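Local coordinates for SspB protein (Streptomyces clavuligerus, PDB 6JUF) that probably acts as a metal-dependent DNA nuclease in SspABCD-SspE, a bacterial anti-phage defence system that senses DNA phosphorothioation, at residues F20-G25 against R61-A66; W26-Y31 against D101-E106; A255-A258 against A263-R266. All coordinates share one frame; numbering follows the deposited sequence.

Contact 1: residues F20-G25 against R61-A66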
loop_
_atom_site.group_PDB
_atom_site.type_symbol
_atom_site.label_atom_id
_atom_site.label_comp_id
_atom_site.label_asym_id
_atom_site.label_seq_id
_atom_site.Cartn_x
_atom_site.Cartn_y
_atom_site.Cartn_z
ATOM N N PHE B 20 -9.407 -9.600 9.433
ATOM C CA PHE B 20 -8.587 -8.441 9.015
ATOM C C PHE B 20 -7.345 -8.915 8.234
ATOM O O PHE B 20 -6.552 -9.667 8.779
ATOM C CB PHE B 20 -8.061 -7.733 10.258
ATOM C CG PHE B 20 -9.142 -6.955 11.019
ATOM C CD1 PHE B 20 -9.810 -5.895 10.412
ATOM C CD2 PHE B 20 -9.464 -7.310 12.330
ATOM C CE1 PHE B 20 -10.775 -5.137 11.109
ATOM C CE2 PHE B 20 -10.410 -6.561 13.045
ATOM C CZ PHE B 20 -11.072 -5.501 12.414
ATOM N N ALA B 21 -7.231 -8.458 6.975
ATOM C CA ALA B 21 -6.042 -8.743 6.150
ATOM C C ALA B 21 -4.910 -7.858 6.614
ATOM O O ALA B 21 -5.143 -6.900 7.352
ATOM C CB ALA B 21 -6.380 -8.550 4.683
ATOM N N PRO B 22 -3.658 -8.168 6.222
ATOM C CA PRO B 22 -2.531 -7.377 6.762
ATOM C C PRO B 22 -2.607 -5.893 6.364
ATOM O O PRO B 22 -3.102 -5.566 5.293
ATOM C CB PRO B 22 -1.285 -8.048 6.120
ATOM C CG PRO B 22 -1.756 -9.446 5.784
ATOM C CD PRO B 22 -3.199 -9.322 5.429
ATOM N N ARG B 23 -2.103 -5.023 7.200
ATOM C CA ARG B 23 -1.963 -3.622 6.894
ATOM C C ARG B 23 -0.528 -3.179 7.136
ATOM O O ARG B 23 0.105 -3.653 8.099
ATOM C CB ARG B 23 -2.830 -2.801 7.885
ATOM C CG ARG B 23 -4.298 -3.221 7.962
ATOM C CD ARG B 23 -5.160 -2.154 8.644
ATOM N NE ARG B 23 -6.446 -2.749 8.985
ATOM C CZ ARG B 23 -7.423 -2.089 9.583
ATOM N NH1 ARG B 23 -7.204 -0.813 9.959
ATOM N NH2 ARG B 23 -8.567 -2.706 9.895
ATOM N N PHE B 24 -0.005 -2.279 6.278
ATOM C CA PHE B 24 1.344 -1.833 6.498
ATOM C C PHE B 24 1.531 -1.174 7.898
ATOM O O PHE B 24 2.476 -1.452 8.621
ATOM C CB PHE B 24 1.811 -0.826 5.421
ATOM C CG PHE B 24 3.065 -0.116 5.800
ATOM C CD1 PHE B 24 4.292 -0.804 5.828
ATOM C CD2 PHE B 24 3.033 1.207 6.277
ATOM C CE1 PHE B 24 5.452 -0.177 6.296
ATOM C CE2 PHE B 24 4.211 1.829 6.695
ATOM C CZ PHE B 24 5.417 1.133 6.715
ATOM N N GLY B 25 0.568 -0.270 8.204
ATOM C CA GLY B 25 0.615 0.460 9.498
ATOM C C GLY B 25 0.734 -0.504 10.669
ATOM O O GLY B 25 1.452 -0.216 11.637
ATOM N N ARG B 61 -1.062 -8.344 16.577
ATOM C CA ARG B 61 -0.117 -9.266 17.192
ATOM C C ARG B 61 0.096 -10.513 16.316
ATOM O O ARG B 61 1.256 -10.926 16.064
ATOM C CB ARG B 61 -0.686 -9.640 18.567
ATOM C CG ARG B 61 0.119 -10.702 19.364
ATOM C CD ARG B 61 -0.667 -11.058 20.626
ATOM N NE ARG B 61 -0.025 -12.123 21.341
ATOM C CZ ARG B 61 -0.408 -12.501 22.562
ATOM N NH1 ARG B 61 -1.423 -11.838 23.152
ATOM N NH2 ARG B 61 0.212 -13.507 23.168
ATOM N N TYR B 62 -1.022 -11.100 15.845
ATOM C CA TYR B 62 -1.019 -12.290 15.017
ATOM C C TYR B 62 -0.172 -12.071 13.743
ATOM O O TYR B 62 0.662 -12.873 13.384
ATOM C CB TYR B 62 -2.468 -12.729 14.680
ATOM C CG TYR B 62 -2.440 -13.795 13.603
ATOM C CD1 TYR B 62 -2.217 -15.145 13.906
ATOM C CD2 TYR B 62 -2.599 -13.409 12.241
ATOM C CE1 TYR B 62 -2.115 -16.086 12.888
ATOM C CE2 TYR B 62 -2.524 -14.377 11.225
ATOM C CZ TYR B 62 -2.269 -15.717 11.583
ATOM O OH TYR B 62 -2.150 -16.654 10.585
ATOM N N TRP B 63 -0.411 -10.944 13.086
ATOM C CA TRP B 63 0.234 -10.690 11.787
ATOM C C TRP B 63 1.728 -10.558 11.991
ATOM O O TRP B 63 2.518 -11.031 11.170
ATOM C CB TRP B 63 -0.356 -9.521 11.007
ATOM C CG TRP B 63 -1.633 -9.886 10.351
ATOM C CD1 TRP B 63 -2.875 -9.291 10.513
ATOM C CD2 TRP B 63 -1.818 -10.955 9.352
ATOM N NE1 TRP B 63 -3.836 -9.942 9.708
ATOM C CE2 TRP B 63 -3.246 -10.937 8.984
ATOM C CE3 TRP B 63 -0.957 -11.873 8.714
ATOM C CZ2 TRP B 63 -3.783 -11.844 8.060
ATOM C CZ3 TRP B 63 -1.520 -12.773 7.779
ATOM C CH2 TRP B 63 -2.885 -12.750 7.472
ATOM N N SER B 64 2.149 -9.892 13.066
ATOM C CA SER B 64 3.619 -9.810 13.314
ATOM C C SER B 64 4.248 -11.198 13.512
ATOM O O SER B 64 5.318 -11.438 12.948
ATOM C CB SER B 64 3.877 -9.008 14.576
ATOM O OG SER B 64 3.802 -7.645 14.218
ATOM N N ARG B 65 3.604 -12.096 14.290
ATOM C CA ARG B 65 4.103 -13.462 14.507
ATOM C C ARG B 65 4.090 -14.223 13.164
ATOM O O ARG B 65 5.026 -14.925 12.814
ATOM C CB ARG B 65 3.198 -14.114 15.546
ATOM C CG ARG B 65 3.620 -15.388 16.285
ATOM C CD ARG B 65 2.653 -15.553 17.475
ATOM N NE ARG B 65 1.243 -16.062 17.209
ATOM C CZ ARG B 65 0.088 -15.624 17.777
ATOM N NH1 ARG B 65 0.072 -14.586 18.626
ATOM N NH2 ARG B 65 -1.068 -16.171 17.472
ATOM N N ALA B 66 2.986 -14.056 12.437
ATOM C CA ALA B 66 2.759 -14.891 11.193
ATOM C C ALA B 66 3.760 -14.532 10.116
ATOM O O ALA B 66 4.201 -15.361 9.319
ATOM C CB ALA B 66 1.319 -14.659 10.685
#
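The indole of Trp63 meets Pro22 on one face and the carbonyl oxygen of Phe20 at its edge. Pro22 CG sits squarely over the six-membered ring, 3.6 Å from its centroid and 1° off the ring normal, a CH-pi contact of textbook geometry. Pro22 CD lies over the same face, 3.7 Å from Trp63 CZ2. The opposite face takes Tyr62 CE2, displaced toward the rim, so the indole is sandwiched between the proline and its own helix neighbour. At the edge Trp63 NE1 gives its hydrogen to Phe20 O at 2.9 Å, with the oxygen close to the indole plane but the donor tilted 31° from the carbonyl plane. Trp63 reaches the loop before helix 24-34 because CG stands anti to its own carbonyl carbon (chi1 -77°), which swings the indole off helix 57-66 toward that loop. Trp26 and Leu117 also touch the tryptophan, placing it among three helices. The N-H bond at the edge, with the proline on one face, helps set the rotation of the buried indole, and it pins the chain two residues past Glu18, which binds magnesium in this protein, although no metal is bound to this chain here.

Contact 2: residues W26-Y31 against D101-E106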
loop_
_atom_site.group_PDB
_atom_site.type_symbol
_atom_site.label_atom_id
_atom_site.label_comp_id
_atom_site.label_asym_id
_atom_site.label_seq_id
_atom_site.Cartn_x
_atom_site.Cartn_y
_atom_site.Cartn_z
ATOM N N TRP B 26 0.074 -1.664 10.559
ATOM C CA TRP B 26 0.154 -2.653 11.654
ATOM C C TRP B 26 1.534 -3.270 11.777
ATOM O O TRP B 26 2.039 -3.463 12.913
ATOM C CB TRP B 26 -0.868 -3.746 11.429
ATOM C CG TRP B 26 -2.277 -3.304 11.710
ATOM C CD1 TRP B 26 -2.731 -2.057 12.051
ATOM C CD2 TRP B 26 -3.475 -4.187 11.707
ATOM N NE1 TRP B 26 -4.132 -2.068 12.239
ATOM C CE2 TRP B 26 -4.617 -3.329 12.009
ATOM C CE3 TRP B 26 -3.686 -5.522 11.425
ATOM C CZ2 TRP B 26 -5.908 -3.836 12.145
ATOM C CZ3 TRP B 26 -5.003 -6.015 11.515
ATOM C CH2 TRP B 26 -6.082 -5.196 11.846
ATOM N N LEU B 27 2.180 -3.597 10.638
ATOM C CA LEU B 27 3.507 -4.235 10.706
ATOM C C LEU B 27 4.510 -3.203 11.291
ATOM O O LEU B 27 5.328 -3.490 12.114
ATOM C CB LEU B 27 3.946 -4.657 9.335
ATOM C CG LEU B 27 3.032 -5.690 8.684
ATOM C CD1 LEU B 27 3.656 -6.062 7.338
ATOM C CD2 LEU B 27 2.781 -6.917 9.611
ATOM N N HIS B 28 4.407 -1.995 10.771
ATOM C CA HIS B 28 5.334 -0.912 11.166
ATOM C C HIS B 28 5.270 -0.505 12.624
ATOM O O HIS B 28 6.305 -0.525 13.348
ATOM C CB HIS B 28 5.094 0.297 10.252
ATOM C CG HIS B 28 5.878 1.528 10.620
ATOM N ND1 HIS B 28 7.198 1.663 10.324
ATOM C CD2 HIS B 28 5.476 2.722 11.224
ATOM C CE1 HIS B 28 7.629 2.897 10.754
ATOM N NE2 HIS B 28 6.572 3.556 11.288
ATOM N N LYS B 29 4.045 -0.203 13.045
ATOM C CA LYS B 29 3.838 0.196 14.477
ATOM C C LYS B 29 4.076 -0.955 15.441
ATOM O O LYS B 29 4.587 -0.688 16.527
ATOM C CB LYS B 29 2.441 0.739 14.708
ATOM C CG LYS B 29 2.266 2.062 14.008
ATOM C CD LYS B 29 0.977 2.780 14.341
ATOM C CE LYS B 29 -0.227 2.162 13.670
ATOM N NZ LYS B 29 -1.451 2.445 14.464
ATOM N N ALA B 30 3.747 -2.201 15.064
ATOM C CA ALA B 30 4.092 -3.351 15.922
ATOM C C ALA B 30 5.624 -3.416 16.155
ATOM O O ALA B 30 6.079 -3.542 17.295
ATOM C CB ALA B 30 3.518 -4.652 15.362
ATOM N N TYR B 31 6.404 -3.288 15.079
ATOM C CA TYR B 31 7.862 -3.326 15.181
ATOM C C TYR B 31 8.377 -2.276 16.149
ATOM O O TYR B 31 9.182 -2.530 17.019
ATOM C CB TYR B 31 8.511 -3.188 13.807
ATOM C CG TYR B 31 10.051 -3.107 13.949
ATOM C CD1 TYR B 31 10.811 -4.179 14.319
ATOM C CD2 TYR B 31 10.705 -1.871 13.730
ATOM C CE1 TYR B 31 12.187 -4.106 14.494
ATOM C CE2 TYR B 31 12.123 -1.786 13.918
ATOM C CZ TYR B 31 12.846 -2.902 14.268
ATOM O OH TYR B 31 14.192 -2.800 14.400
ATOM N N ASP B 101 13.801 -2.024 3.821
ATOM C CA ASP B 101 12.691 -1.370 3.156
ATOM C C ASP B 101 11.571 -1.081 4.169
ATOM O O ASP B 101 10.486 -1.685 4.103
ATOM C CB ASP B 101 12.220 -2.272 1.993
ATOM C CG ASP B 101 11.179 -1.614 1.074
ATOM O OD1 ASP B 101 10.935 -0.406 1.159
ATOM O OD2 ASP B 101 10.600 -2.309 0.187
ATOM N N PRO B 102 11.830 -0.135 5.109
ATOM C CA PRO B 102 10.891 0.170 6.192
ATOM C C PRO B 102 9.460 0.538 5.723
ATOM O O PRO B 102 8.489 0.323 6.436
ATOM C CB PRO B 102 11.579 1.362 6.933
ATOM C CG PRO B 102 12.616 1.856 5.955
ATOM C CD PRO B 102 13.073 0.648 5.237
ATOM N N TYR B 103 9.331 1.152 4.562
ATOM C CA TYR B 103 8.019 1.600 4.057
ATOM C C TYR B 103 7.489 0.725 2.950
ATOM O O TYR B 103 6.518 1.138 2.270
ATOM C CB TYR B 103 8.052 3.111 3.688
ATOM C CG TYR B 103 8.403 3.896 4.935
ATOM C CD1 TYR B 103 7.423 4.095 5.939
ATOM C CD2 TYR B 103 9.687 4.398 5.128
ATOM C CE1 TYR B 103 7.793 4.743 7.151
ATOM C CE2 TYR B 103 10.026 5.069 6.305
ATOM C CZ TYR B 103 9.075 5.228 7.291
ATOM O OH TYR B 103 9.344 5.942 8.430
ATOM N N LEU B 104 8.070 -0.471 2.746
ATOM C CA LEU B 104 7.588 -1.436 1.704
ATOM C C LEU B 104 7.384 -0.722 0.373
ATOM O O LEU B 104 6.332 -0.853 -0.301
ATOM C CB LEU B 104 6.327 -2.194 2.163
ATOM C CG LEU B 104 6.453 -2.958 3.510
ATOM C CD1 LEU B 104 5.149 -3.726 3.744
ATOM C CD2 LEU B 104 7.679 -3.895 3.560
ATOM N N GLU B 105 8.403 0.026 -0.026
ATOM C CA GLU B 105 8.355 0.757 -1.280
ATOM C C GLU B 105 8.618 -0.164 -2.479
ATOM O O GLU B 105 8.263 0.230 -3.628
ATOM C CB GLU B 105 9.425 1.903 -1.341
ATOM C CG GLU B 105 9.188 2.915 -0.268
ATOM C CD GLU B 105 10.344 3.896 -0.147
ATOM O OE1 GLU B 105 10.966 4.231 -1.202
ATOM O OE2 GLU B 105 10.624 4.334 1.011
ATOM N N GLU B 106 9.265 -1.306 -2.258
ATOM C CA GLU B 106 9.600 -2.225 -3.347
ATOM C C GLU B 106 8.686 -3.441 -3.308
ATOM O O GLU B 106 8.494 -4.065 -2.273
ATOM C CB GLU B 106 11.069 -2.668 -3.231
ATOM C CG GLU B 106 12.011 -1.561 -3.652
ATOM C CD GLU B 106 13.443 -2.029 -3.764
ATOM O OE1 GLU B 106 13.704 -3.203 -4.125
ATOM O OE2 GLU B 106 14.324 -1.186 -3.470
HETATM O O HOH W 1 8.691 -0.195 9.089
HETATM O O HOH W 2 7.534 6.385 11.162
#
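Leu27, on helix 24-34, and Leu104, in the loop before helix 107-118, face each other loosely, with 4.5 Å between Leu27 CD1 and Leu104 CD1. Both side chains leave the backbone toward the opposing segment, giving the contact an apolar side; beyond it Leu104 continues onto Ser109, Leu110 and Leu113 of helix 107-118.

The next residue, His28, carries the polar side. Its CG lies anti to the backbone N (chi1 174°), which carries the imidazole from the helix toward the loop. There the ring meets Tyr103 obliquely: His28 CE1 is 4.1 Å from Tyr103 CE1, and the planes are inclined at 41°, a pairing that is neither a stack nor edge-to-face. Two waters fill in what direct bonding does not. The first lies in the imidazole plane, 2.7 Å from His28 ND1, and donates to Pro102 O, also at 2.7 Å. The second sits 3.0 Å from His28 NE2 and makes a weak, long bond to Tyr103 OH. Both ring nitrogens are thus engaged through water. His28 also meets Phe24 in its own helix and Tyr103 of the second subunit.

The loop that receives the histidine is a type I beta turn from Asp101 to Leu104, closed by Leu104 N to Asp101 O. The carboxylate of Asp101 braces the chain beyond it: OD1 accepts from Glu105 N at 2.8 Å, and OD2 uses its syn lone pair for Glu106 N at 3.0 Å. Across the dimer, Glu105 pairs with Arg23 of the second subunit. The motif here is a type I beta turn that leads into helix 107-118 and packs, with waters between, against helix 24-34 at the dimer interface.

Contact 3: residues A255-A258 against A263-R266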
loop_
_atom_site.group_PDB
_atom_site.type_symbol
_atom_site.label_atom_id
_atom_site.label_comp_id
_atom_site.label_asym_id
_atom_site.label_seq_id
_atom_site.Cartn_x
_atom_site.Cartn_y
_atom_site.Cartn_z
ATOM N N ALA B 255 13.054 -29.293 -10.645
ATOM C CA ALA B 255 11.713 -29.886 -10.595
ATOM C C ALA B 255 11.101 -29.757 -9.202
ATOM O O ALA B 255 9.898 -29.431 -9.083
ATOM C CB ALA B 255 11.804 -31.381 -10.985
ATOM N N ARG B 256 11.888 -30.022 -8.153
ATOM C CA ARG B 256 11.411 -29.841 -6.763
ATOM C C ARG B 256 11.158 -28.369 -6.452
ATOM O O ARG B 256 10.136 -28.026 -5.832
ATOM C CB ARG B 256 12.400 -30.396 -5.761
ATOM C CG ARG B 256 12.390 -31.938 -5.688
ATOM C CD ARG B 256 13.472 -32.411 -4.739
ATOM N NE ARG B 256 13.190 -31.911 -3.392
ATOM C CZ ARG B 256 14.071 -31.802 -2.403
ATOM N NH1 ARG B 256 15.349 -32.152 -2.569
ATOM N NH2 ARG B 256 13.660 -31.318 -1.223
ATOM N N LEU B 257 12.079 -27.489 -6.859
ATOM C CA LEU B 257 11.805 -26.057 -6.649
ATOM C C LEU B 257 10.501 -25.569 -7.294
ATOM O O LEU B 257 9.776 -24.753 -6.703
ATOM C CB LEU B 257 12.973 -25.175 -7.105
ATOM C CG LEU B 257 14.273 -25.290 -6.282
ATOM C CD1 LEU B 257 15.381 -24.589 -7.076
ATOM C CD2 LEU B 257 14.127 -24.692 -4.869
ATOM N N ALA B 258 10.203 -26.066 -8.490
ATOM C CA ALA B 258 9.023 -25.686 -9.231
ATOM C C ALA B 258 7.772 -26.361 -8.695
ATOM O O ALA B 258 6.712 -25.762 -8.829
ATOM C CB ALA B 258 9.204 -26.091 -10.706
ATOM N N ALA B 263 7.682 -25.097 -1.782
ATOM C CA ALA B 263 8.832 -24.528 -2.484
ATOM C C ALA B 263 8.397 -23.279 -3.284
ATOM O O ALA B 263 7.193 -22.967 -3.344
ATOM C CB ALA B 263 9.502 -25.617 -3.352
ATOM N N PRO B 264 9.321 -22.550 -3.895
ATOM C CA PRO B 264 8.988 -21.284 -4.516
ATOM C C PRO B 264 8.042 -21.360 -5.714
ATOM O O PRO B 264 7.284 -20.404 -5.959
ATOM C CB PRO B 264 10.361 -20.736 -4.975
ATOM C CG PRO B 264 11.294 -21.335 -3.980
ATOM C CD PRO B 264 10.776 -22.732 -3.742
ATOM N N GLY B 265 8.049 -22.477 -6.464
ATOM C CA GLY B 265 7.152 -22.572 -7.568
ATOM C C GLY B 265 5.693 -22.446 -7.139
ATOM O O GLY B 265 4.914 -21.685 -7.728
ATOM N N ARG B 266 5.287 -23.190 -6.147
ATOM C CA ARG B 266 3.909 -23.109 -5.640
ATOM C C ARG B 266 3.681 -21.847 -4.799
ATOM O O ARG B 266 2.541 -21.375 -4.739
ATOM C CB ARG B 266 3.543 -24.359 -4.843
ATOM C CG ARG B 266 3.023 -25.519 -5.701
ATOM C CD ARG B 266 1.535 -25.599 -5.320
ATOM N NE ARG B 266 1.105 -26.919 -5.579
ATOM C CZ ARG B 266 -0.022 -27.428 -5.214
ATOM N NH1 ARG B 266 -0.954 -26.682 -4.557
ATOM N NH2 ARG B 266 -0.233 -28.653 -5.589
HETATM O O HOH W 3 6.874 -25.527 -5.478
#
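Ala263 turns its methyl group at the end of helix 254-259, where CB rests 3.5 Å from both Arg256 O and Leu257 O. It is the N-cap residue of helix 264-268, so the second helix starts directly against the last part of the first. Ala263 also touches Tyr241 of helix 231-243.

Pro264 follows as the first residue of that helix. Its CD packs on Leu257 CD2 at 4.0 Å, the two side chains meeting at a slant. Leu257 has CG anti to its carbonyl carbon (chi1 -68°), which places CD2 against the proline ring. Leu257 also touches Cys238 of helix 231-243 and Leu279 of helix 272-285, and Pro264 touches Ala237 and Cys238.

At Gly265 the polar bond forms. Gly265 N donates to Leu257 O at 2.9 Å, with an N-H...O angle of 154° and the donor tilted 15° from the carbonyl plane. Gly265 CA comes 3.5 Å from Ala258 O, a CH...O contact that runs beside that bond. Gly265 has no side chain, and the two backbones lie only 4.0 Å apart between Ala258 CA and Gly265 CA.

Arg266 adds a water to the seam. The water accepts from Arg266 N at 2.9 Å and donates to Leu257 O, the same oxygen that Gly265 N uses. The guanidinium leads away, and NH1 bonds to the carbonyl oxygens of Phe135 and Ala138.

Leu257 O is therefore gripped twice, by an amide and by a water. Backbone N-H groups in the first turn of helix 264-268 are satisfied by the neighbouring helix, directly for Gly265 and through water for Arg266, which ties the two short helices together by main-chain chemistry.

From the N terminus, contact 1 closes the first loop, bringing the approach to helix 24-34 back against helix 57-66. Contact 2 starts in the same helix, directly after the first segment of contact 1, and closes a longer loop at residues 101-106. The two loops cross, with 61-66 falling between the segments of contact 2, and they touch: Phe24 packs on Pro102 and Tyr103, and Ser64 on Ala30. Both border the second subunit. Contact 3 comes later in series, a local closure joining helices 254-259 and 264-268 on the opposite side of the chain's centre, with its centre about 26 Å from that of contact 1 and about 28 Å from that of contact 2.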